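Local coordinates for protein glutamate--tRNA ligase, cytoplasmic (Saccharomyces cerevisiae, PDB 2HRA) that attaches glutamate to its cognate tRNA at the expense of ATP, and carries an N-terminal GST-like domain through which it joins the cofactor Arc1p, at residues T118-L123 against D161-R166; K102-K107 against G144-N149. One frame throughout, in Å; residues are numbered along the deposited sequence.

Contact 1. Residues T118-L123 against D161-R166; sequences TLDSQL and DVNVSR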
loop_
_atom_site.group_PDB
_atom_site.type_symbol
_atom_site.label_atom_id
_atom_site.label_comp_id
_atom_site.label_asym_id
_atom_site.label_seq_id
_atom_site.Cartn_x
_atom_site.Cartn_y
_atom_site.Cartn_z
ATOM N N THR A 118 5.061 15.182 -9.267
ATOM C CA THR A 118 4.012 15.778 -8.453
ATOM C C THR A 118 4.184 15.432 -6.971
ATOM O O THR A 118 4.053 16.312 -6.093
ATOM C CB THR A 118 2.639 15.336 -8.963
ATOM O OG1 THR A 118 2.498 15.784 -10.313
ATOM C CG2 THR A 118 1.528 15.952 -8.119
ATOM N N LEU A 119 4.420 14.150 -6.690
ATOM C CA LEU A 119 4.638 13.675 -5.320
ATOM C C LEU A 119 5.942 14.255 -4.716
ATOM O O LEU A 119 6.004 14.655 -3.540
ATOM C CB LEU A 119 4.689 12.144 -5.320
ATOM C CG LEU A 119 4.851 11.377 -3.991
ATOM C CD1 LEU A 119 3.737 11.777 -2.943
ATOM C CD2 LEU A 119 4.905 9.847 -4.219
ATOM N N ASP A 120 6.995 14.283 -5.526
ATOM C CA ASP A 120 8.280 14.890 -5.095
ATOM C C ASP A 120 8.116 16.360 -4.677
ATOM O O ASP A 120 8.640 16.785 -3.616
ATOM C CB ASP A 120 9.315 14.749 -6.193
ATOM C CG ASP A 120 10.761 14.977 -5.709
ATOM O OD1 ASP A 120 11.303 14.110 -4.998
ATOM O OD2 ASP A 120 11.380 15.999 -6.095
ATOM N N SER A 121 7.369 17.127 -5.473
ATOM C CA SER A 121 7.172 18.545 -5.183
ATOM C C SER A 121 6.363 18.678 -3.903
ATOM O O SER A 121 6.642 19.527 -3.080
ATOM C CB SER A 121 6.463 19.283 -6.342
ATOM O OG SER A 121 7.271 19.360 -7.511
ATOM N N GLN A 122 5.361 17.815 -3.764
ATOM C CA GLN A 122 4.541 17.754 -2.557
ATOM C C GLN A 122 5.376 17.483 -1.288
ATOM O O GLN A 122 5.109 18.041 -0.228
ATOM C CB GLN A 122 3.469 16.683 -2.730
ATOM C CG GLN A 122 2.479 16.617 -1.546
ATOM C CD GLN A 122 1.609 17.863 -1.377
ATOM O OE1 GLN A 122 1.449 18.661 -2.289
ATOM N NE2 GLN A 122 1.010 18.006 -0.188
ATOM N N LEU A 123 6.402 16.647 -1.415
ATOM C CA LEU A 123 7.211 16.251 -0.285
ATOM C C LEU A 123 8.408 17.181 -0.055
ATOM O O LEU A 123 9.270 16.898 0.789
ATOM C CB LEU A 123 7.693 14.814 -0.473
ATOM C CG LEU A 123 6.585 13.791 -0.306
ATOM C CD1 LEU A 123 7.071 12.450 -0.781
ATOM C CD2 LEU A 123 6.119 13.734 1.196
ATOM N N ASP A 161 14.246 12.644 -7.852
ATOM C CA ASP A 161 13.090 12.799 -6.966
ATOM C C ASP A 161 13.497 12.404 -5.577
ATOM O O ASP A 161 13.112 11.342 -5.084
ATOM C CB ASP A 161 11.941 11.902 -7.444
ATOM C CG ASP A 161 11.415 12.303 -8.811
ATOM O OD1 ASP A 161 11.454 13.501 -9.170
ATOM O OD2 ASP A 161 10.918 11.430 -9.554
ATOM N N VAL A 162 14.315 13.251 -4.952
ATOM C CA VAL A 162 15.044 12.860 -3.766
ATOM C C VAL A 162 14.111 12.944 -2.577
ATOM O O VAL A 162 14.310 12.252 -1.594
ATOM C CB VAL A 162 16.312 13.689 -3.502
ATOM C CG1 VAL A 162 17.336 13.479 -4.641
ATOM C CG2 VAL A 162 16.015 15.138 -3.384
ATOM N N ASN A 163 13.073 13.744 -2.699
ATOM C CA ASN A 163 12.080 13.817 -1.636
ATOM C C ASN A 163 11.281 12.528 -1.584
ATOM O O ASN A 163 11.049 11.972 -0.508
ATOM C CB ASN A 163 11.181 15.003 -1.862
ATOM C CG ASN A 163 11.964 16.291 -1.945
ATOM O OD1 ASN A 163 12.875 16.526 -1.139
ATOM N ND2 ASN A 163 11.615 17.128 -2.892
ATOM N N VAL A 164 10.926 12.003 -2.748
ATOM C CA VAL A 164 10.259 10.692 -2.825
ATOM C C VAL A 164 11.189 9.615 -2.269
ATOM O O VAL A 164 10.802 8.766 -1.486
ATOM C CB VAL A 164 9.852 10.340 -4.298
ATOM C CG1 VAL A 164 9.327 8.886 -4.381
ATOM C CG2 VAL A 164 8.773 11.334 -4.800
ATOM N N SER A 165 12.440 9.662 -2.692
ATOM C CA SER A 165 13.418 8.686 -2.230
ATOM C C SER A 165 13.500 8.644 -0.704
ATOM O O SER A 165 13.455 7.578 -0.090
ATOM C CB SER A 165 14.784 9.038 -2.813
ATOM O OG SER A 165 15.703 8.025 -2.516
ATOM N N ARG A 166 13.617 9.815 -0.102
ATOM C CA ARG A 166 13.812 9.915 1.338
ATOM C C ARG A 166 12.545 9.539 2.097
ATOM O O ARG A 166 12.596 8.814 3.096
ATOM C CB ARG A 166 14.281 11.316 1.682
ATOM C CG ARG A 166 15.716 11.564 1.232
ATOM C CD ARG A 166 16.169 12.982 1.456
ATOM N NE ARG A 166 17.568 13.161 1.056
ATOM C CZ ARG A 166 18.101 14.303 0.615
ATOM N NH1 ARG A 166 17.360 15.393 0.505
ATOM N NH2 ARG A 166 19.384 14.350 0.278
HETATM O O HOH W 1 13.881 16.450 -5.416
#

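Contact 2. Residues K102-K107 against G144-N149; sequences KELVIK and GALRSN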
loop_
_atom_site.group_PDB
_atom_site.type_symbol
_atom_site.label_atom_id
_atom_site.label_comp_id
_atom_site.label_asym_id
_atom_site.label_seq_id
_atom_site.Cartn_x
_atom_site.Cartn_y
_atom_site.Cartn_z
ATOM N N LYS A 102 -4.649 5.162 -9.337
ATOM C CA LYS A 102 -4.904 5.411 -10.753
ATOM C C LYS A 102 -3.655 5.696 -11.559
ATOM O O LYS A 102 -3.646 5.467 -12.760
ATOM C CB LYS A 102 -5.863 6.579 -10.925
ATOM C CG LYS A 102 -7.246 6.297 -10.413
ATOM C CD LYS A 102 -8.063 7.563 -10.321
ATOM C CE LYS A 102 -9.402 7.305 -9.619
ATOM N NZ LYS A 102 -10.404 8.340 -9.995
ATOM N N GLU A 103 -2.605 6.207 -10.915
ATOM C CA GLU A 103 -1.434 6.639 -11.654
ATOM C C GLU A 103 -0.126 5.973 -11.234
ATOM O O GLU A 103 0.604 5.511 -12.103
ATOM C CB GLU A 103 -1.332 8.165 -11.624
ATOM C CG GLU A 103 -2.680 8.847 -11.774
ATOM C CD GLU A 103 -2.615 10.066 -12.624
ATOM O OE1 GLU A 103 -1.851 10.976 -12.242
ATOM O OE2 GLU A 103 -3.318 10.119 -13.670
ATOM N N LEU A 104 0.177 5.880 -9.939
ATOM C CA LEU A 104 1.475 5.346 -9.529
ATOM C C LEU A 104 1.660 3.838 -9.741
ATOM O O LEU A 104 2.807 3.359 -9.776
ATOM C CB LEU A 104 1.813 5.712 -8.073
ATOM C CG LEU A 104 1.952 7.202 -7.721
ATOM C CD1 LEU A 104 2.151 7.357 -6.232
ATOM C CD2 LEU A 104 3.108 7.854 -8.495
ATOM N N VAL A 105 0.572 3.091 -9.919
ATOM C CA VAL A 105 0.681 1.635 -10.188
ATOM C C VAL A 105 0.928 1.286 -11.672
ATOM O O VAL A 105 1.307 0.145 -12.005
ATOM C CB VAL A 105 -0.566 0.854 -9.723
ATOM C CG1 VAL A 105 -0.640 0.883 -8.205
ATOM C CG2 VAL A 105 -1.818 1.385 -10.392
ATOM N N ILE A 106 0.705 2.270 -12.536
ATOM C CA ILE A 106 0.730 2.080 -13.978
ATOM C C ILE A 106 2.152 2.149 -14.495
ATOM O O ILE A 106 2.863 3.139 -14.260
ATOM C CB ILE A 106 -0.138 3.145 -14.684
ATOM C CG1 ILE A 106 -1.591 3.015 -14.233
ATOM C CG2 ILE A 106 -0.090 2.986 -16.208
ATOM C CD1 ILE A 106 -2.574 3.836 -15.055
ATOM N N LYS A 107 2.547 1.098 -15.225
ATOM C CA LYS A 107 3.881 0.989 -15.773
ATOM C C LYS A 107 3.957 1.664 -17.142
ATOM O O LYS A 107 4.049 1.014 -18.192
ATOM C CB LYS A 107 4.346 -0.479 -15.810
ATOM C CG LYS A 107 4.618 -1.080 -14.388
ATOM C CD LYS A 107 5.508 -2.330 -14.526
ATOM C CE LYS A 107 5.788 -3.065 -13.195
ATOM N NZ LYS A 107 6.628 -4.302 -13.472
ATOM N N GLY A 144 2.485 1.841 -0.974
ATOM C CA GLY A 144 2.067 0.549 -1.525
ATOM C C GLY A 144 2.098 0.515 -3.032
ATOM O O GLY A 144 2.638 -0.414 -3.631
ATOM N N ALA A 145 1.560 1.549 -3.664
ATOM C CA ALA A 145 1.573 1.654 -5.123
ATOM C C ALA A 145 3.012 1.567 -5.652
ATOM O O ALA A 145 3.293 0.817 -6.593
ATOM C CB ALA A 145 0.883 2.951 -5.580
ATOM N N LEU A 146 3.941 2.318 -5.063
ATOM C CA LEU A 146 5.336 2.307 -5.577
ATOM C C LEU A 146 6.063 0.989 -5.281
ATOM O O LEU A 146 6.871 0.505 -6.105
ATOM C CB LEU A 146 6.132 3.529 -5.051
ATOM C CG LEU A 146 5.589 4.917 -5.469
ATOM C CD1 LEU A 146 6.347 6.023 -4.718
ATOM C CD2 LEU A 146 5.680 5.152 -6.969
ATOM N N ARG A 147 5.754 0.368 -4.149
ATOM C CA ARG A 147 6.280 -0.958 -3.821
ATOM C C ARG A 147 5.857 -1.949 -4.894
ATOM O O ARG A 147 6.625 -2.815 -5.279
ATOM C CB ARG A 147 5.801 -1.452 -2.444
ATOM C CG ARG A 147 6.376 -2.800 -1.975
ATOM C CD ARG A 147 7.899 -2.790 -2.079
ATOM N NE ARG A 147 8.526 -4.062 -1.758
ATOM C CZ ARG A 147 8.761 -5.028 -2.630
ATOM N NH1 ARG A 147 8.412 -4.911 -3.911
ATOM N NH2 ARG A 147 9.335 -6.131 -2.209
ATOM N N SER A 148 4.638 -1.809 -5.383
ATOM C CA SER A 148 4.110 -2.759 -6.374
ATOM C C SER A 148 4.735 -2.523 -7.760
ATOM O O SER A 148 4.748 -3.422 -8.601
ATOM C CB SER A 148 2.574 -2.650 -6.453
ATOM O OG SER A 148 2.180 -1.637 -7.390
ATOM N N ASN A 149 5.247 -1.314 -8.005
ATOM C CA ASN A 149 5.675 -0.881 -9.350
ATOM C C ASN A 149 7.184 -0.817 -9.491
ATOM O O ASN A 149 7.811 0.166 -9.089
ATOM C CB ASN A 149 5.098 0.491 -9.651
ATOM C CG ASN A 149 5.244 0.901 -11.083
ATOM O OD1 ASN A 149 4.469 1.731 -11.551
ATOM N ND2 ASN A 149 6.220 0.330 -11.807
HETATM O O HOH W 2 2.576 -1.527 -10.388
HETATM O O HOH W 3 6.744 -4.814 -10.526
#

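Contact 1. Residues T118-L123 against D161-R166
Asp-120 sends its carboxylate across to the first turn of helix 162-172, whereas Asn-163 reaches back the other way, the two side chains crossing at about a right angle with carboxylate and amide planes 22° apart. CG of Asp-120 stands anti to its backbone N (chi1 -164°), and OD1 faces the helix start, where it accepts the N-H of Val-164 at 3.1 Å. A weak bond from Asn-163 N to Asp-120 OD1 measures 2.9 Å, though OD1 sits too close to a neighbour in the model for either length to be taken as exact. Water 1 lies beside the other oxygen, donating to Asp-120 OD2 at 2.6 Å while accepting a longer bond from Val-162 N. Asn-163 ND2 donates to Asp-120 O at 3.1 Å, above the carbonyl plane rather than within it. An alanine in place of Asn-163 would probably leave this carbonyl without its side-chain donor and open a gap beside the carboxylate. This is the helical, C-terminal part of a GST-like fold: segments 118-122 of helix 109-122 and 162-166 of helix 162-172 meet at 78°, and the latter helix belongs to a region that interacts with ARC1. Asp-161 holds the N-cap position but makes no capping bond; the carboxylate that meets the first-turn N-H groups comes from another helix. With Asp-161 OD1 only 4.0 Å from Asp-120 OD2, and Glu-117 also nearby, the helix start would probably ease the crowding of negative charge. On the apolar flank Leu-119 and Val-164 cross at about a right angle, CG of the leucine 4.0 Å from Val-164 CG2. Leu-123 CB rests against Asn-163 CB at 3.8 Å, and Trp-167 touches both Leu-119 and Leu-123.

Contact 2. Residues K102-K107 against G144-N149
Leu-104 and Val-105, near the end of helix 90-104, close from two directions on Ala-145 of helix 137-148. Leu-104 CB meets Ala-145 CB at 3.8 Å. Farther out, the CD2 methyl of Leu-104 meets CD2 of Leu-146 at 4.0 Å, the two leucines crossing at a slant. Val-105 presents CG1, which lies anti to its own carbonyl carbon (chi1 -68°) and reaches Ala-145 CB at 3.7 Å. The same methyl lies 3.9 Å from Ser-148 OG, which therefore borders the apolar patch. The side chain of Lys-107, extended beyond CG, and that of Asn-149 slide past each other in opposite directions, the lysine's methylenes lying against the asparagine's amide group.

What fixes the serine is its own helix: chi1 of 87° sets OG between the backbone N and carbonyl carbon, and OG donates to Ala-145 O at 2.8 Å. Water 2 then donates to Val-105 O at 2.6 Å and also to Ser-148 OG, tying the turn to the helix end. Water 3 does the like for the lysine, accepting from Lys-107 NZ at 3.0 Å and donating to Ser-148 O. In the next shell Leu-146 packs on Leu-116 of helix 109-122 and on Trp-167 and Tyr-168 of helix 162-172, and Ile-31, from the loop before helix 34-46, touches both Val-105 and Ser-148. The contact thus joins the ends of two helices of the GST-like helical part, close to where the N-terminal part of the domain meets it. Apolar groups of Leu-104, Val-105, Ala-145 and Leu-146 supply the direct contact, while the well-defined polar links run through waters, consistent with a packed apolar interior and a hydrated rim.

How the contacts relate
From the N terminus the chain passes residues 102-107, then 118-123, then 144-149 and finally 161-166, so the two contacts cross. Contact 2 closes a loop of 36 residues when 144-149 returns to 102-107; contact 1, begun inside that loop, closes its own of 37 residues only afterwards. Neither loop contains strand. Contact 2 ties helix 90-104 to helix 137-148, and contact 1 ties the intervening helix 109-122 to helix 162-172. Their centres are 15 Å apart, yet apolar side chains join them: Leu-119 CD2 lies 4.1 Å from Leu-146 CD1, a methyl that Val-164 CG1 also touches. Four helices thereby share one interior.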